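Local coordinates for mannose recognizing lectin (Marasmius oreades, PDB 4TKC), which probably recognises carbohydrates as a fungal bulb-type lectin, and holds mannose in two pockets of its three-sheet fold, at residues Leu42-Asp45 and Asp46-Leu50. Sequence-based numbering, arbitrary orientation.
Sequences LFLD and DSRKL
Phe43 lays its ring across the backbone and side chain of Lys49, its non-hydrogen-bonded partner in the antiparallel hairpin of strands 40-44 and 48-53. This hairpin ends one of the three four-stranded sheets of the bulb-type lectin (beta-prism II) fold, and neither bound sugar lies at it. From Phe43 CB, which passes the Arg48 carbonyl, the ring swings over the opposite strand: CD2 passes Arg48 O, CE2 meets Lys49 N, and Phe43 CZ lies 3.7 Å from Lys49 CB. CE1 meets Lys49 CG and CD. The first torsion, at -96°, sits off the usual staggered positions and turns the ring over Lys49, whose CB makes a CH-pi contact over one face. Ser47 N lies at the ring edge, while Lys49 NZ reaches a salt bridge with Asp54.

At the base of the turn, Leu44 O accepts from both Ser47 N (3.0 Å, from above the carbonyl plane) and Arg48 N (2.9 Å, within it), the mark of a classic beta bulge. Leu44 N returns a nearly straight bond to Arg48 O, and Leu50 N gives a bent one (2.8 Å) to Leu42 O. On the face away from Phe43, the Leu44 and Arg48 side chains run side by side. Leu50 CD1 packs near Leu44 CB and Leu42 CD2. Two bonds on Leu44 O thus fix the bulged turn, while the ring probably shields part of the neighbouring backbone and the aliphatic part of Lys49.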
loop_
_atom_site.group_PDB
_atom_site.type_symbol
_atom_site.label_atom_id
_atom_site.label_comp_id
_atom_site.label_asym_id
_atom_site.label_seq_id
_atom_site.Cartn_x
_atom_site.Cartn_y
_atom_site.Cartn_z
ATOM N N LEU A 42 -12.448 3.269 11.982
ATOM C CA LEU A 42 -12.119 4.676 12.082
ATOM C C LEU A 42 -12.297 5.025 13.556
ATOM O O LEU A 42 -13.427 4.985 14.094
ATOM C CB LEU A 42 -13.086 5.529 11.243
ATOM C CG LEU A 42 -12.772 7.022 11.135
ATOM C CD1 LEU A 42 -11.474 7.241 10.362
ATOM C CD2 LEU A 42 -13.943 7.774 10.507
ATOM N N PHE A 43 -11.221 5.476 14.195
ATOM C CA PHE A 43 -11.205 5.758 15.637
ATOM C C PHE A 43 -10.823 7.204 15.908
ATOM O O PHE A 43 -10.018 7.827 15.221
ATOM C CB PHE A 43 -10.185 4.813 16.324
ATOM C CG PHE A 43 -10.801 3.578 16.920
ATOM C CD1 PHE A 43 -11.003 2.432 16.159
ATOM C CD2 PHE A 43 -11.243 3.582 18.224
ATOM C CE1 PHE A 43 -11.624 1.317 16.701
ATOM C CE2 PHE A 43 -11.862 2.478 18.776
ATOM C CZ PHE A 43 -12.056 1.344 18.018
ATOM N N LEU A 44 -11.495 7.762 16.905
ATOM C CA LEU A 44 -11.137 9.052 17.514
ATOM C C LEU A 44 -10.427 8.813 18.854
ATOM O O LEU A 44 -10.985 8.143 19.746
ATOM C CB LEU A 44 -12.397 9.893 17.789
ATOM C CG LEU A 44 -12.148 11.317 18.298
ATOM C CD1 LEU A 44 -11.330 12.191 17.337
ATOM C CD2 LEU A 44 -13.510 11.969 18.586
ATOM N N ASP A 45 -9.286 9.475 19.041
ATOM C CA ASP A 45 -8.508 9.419 20.280
ATOM C C ASP A 45 -8.272 8.007 20.811
ATOM O O ASP A 45 -8.245 7.801 22.023
ATOM C CB ASP A 45 -9.212 10.272 21.331
ATOM C CG ASP A 45 -9.328 11.688 20.902
ATOM O OD1 ASP A 45 -8.416 12.232 20.263
ATOM O OD2 ASP A 45 -10.319 12.306 21.312
ATOM N N ASP A 46 -8.074 7.050 19.897
ATOM C CA ASP A 46 -7.820 5.647 20.270
ATOM C C ASP A 46 -8.889 5.136 21.264
ATOM O O ASP A 46 -8.671 4.167 21.973
ATOM C CB ASP A 46 -6.394 5.505 20.843
ATOM C CG ASP A 46 -5.902 4.082 20.842
ATOM O OD1 ASP A 46 -6.327 3.294 19.962
ATOM O OD2 ASP A 46 -5.134 3.743 21.765
ATOM N N SER A 47 -10.093 5.691 21.166
ATOM C CA SER A 47 -11.112 5.475 22.185
ATOM C C SER A 47 -12.498 5.256 21.549
ATOM O O SER A 47 -13.211 4.298 21.863
ATOM C CB SER A 47 -11.111 6.695 23.140
ATOM O OG SER A 47 -12.350 6.894 23.825
ATOM N N ARG A 48 -12.839 6.099 20.592
ATOM C CA ARG A 48 -14.220 6.163 20.084
ATOM C C ARG A 48 -14.285 5.667 18.632
ATOM O O ARG A 48 -13.687 6.264 17.752
ATOM C CB ARG A 48 -14.699 7.606 20.228
ATOM C CG ARG A 48 -16.025 7.976 19.616
ATOM C CD ARG A 48 -16.358 9.404 20.024
ATOM N NE ARG A 48 -17.477 9.931 19.260
ATOM C CZ ARG A 48 -17.840 11.219 19.260
ATOM N NH1 ARG A 48 -17.130 12.152 19.947
ATOM N NH2 ARG A 48 -18.864 11.582 18.502
ATOM N N LYS A 49 -14.942 4.520 18.429
ATOM C CA LYS A 49 -15.126 3.935 17.093
ATOM C C LYS A 49 -16.203 4.703 16.342
ATOM O O LYS A 49 -17.397 4.605 16.644
ATOM C CB LYS A 49 -15.492 2.446 17.161
ATOM C CG LYS A 49 -15.302 1.693 15.838
ATOM C CD LYS A 49 -15.249 0.166 16.007
ATOM C CE LYS A 49 -16.597 -0.388 16.431
ATOM N NZ LYS A 49 -16.529 -1.866 16.613
ATOM N N LEU A 50 -15.754 5.594 15.477
ATOM C CA LEU A 50 -16.645 6.438 14.682
ATOM C C LEU A 50 -17.418 5.656 13.631
ATOM O O LEU A 50 -18.560 5.955 13.295
ATOM C CB LEU A 50 -15.874 7.583 14.050
ATOM C CG LEU A 50 -15.209 8.546 15.021
ATOM C CD1 LEU A 50 -14.405 9.564 14.212
ATOM C CD2 LEU A 50 -16.231 9.201 15.950
HETATM O O HOH W 1 -7.678 7.274 17.075
#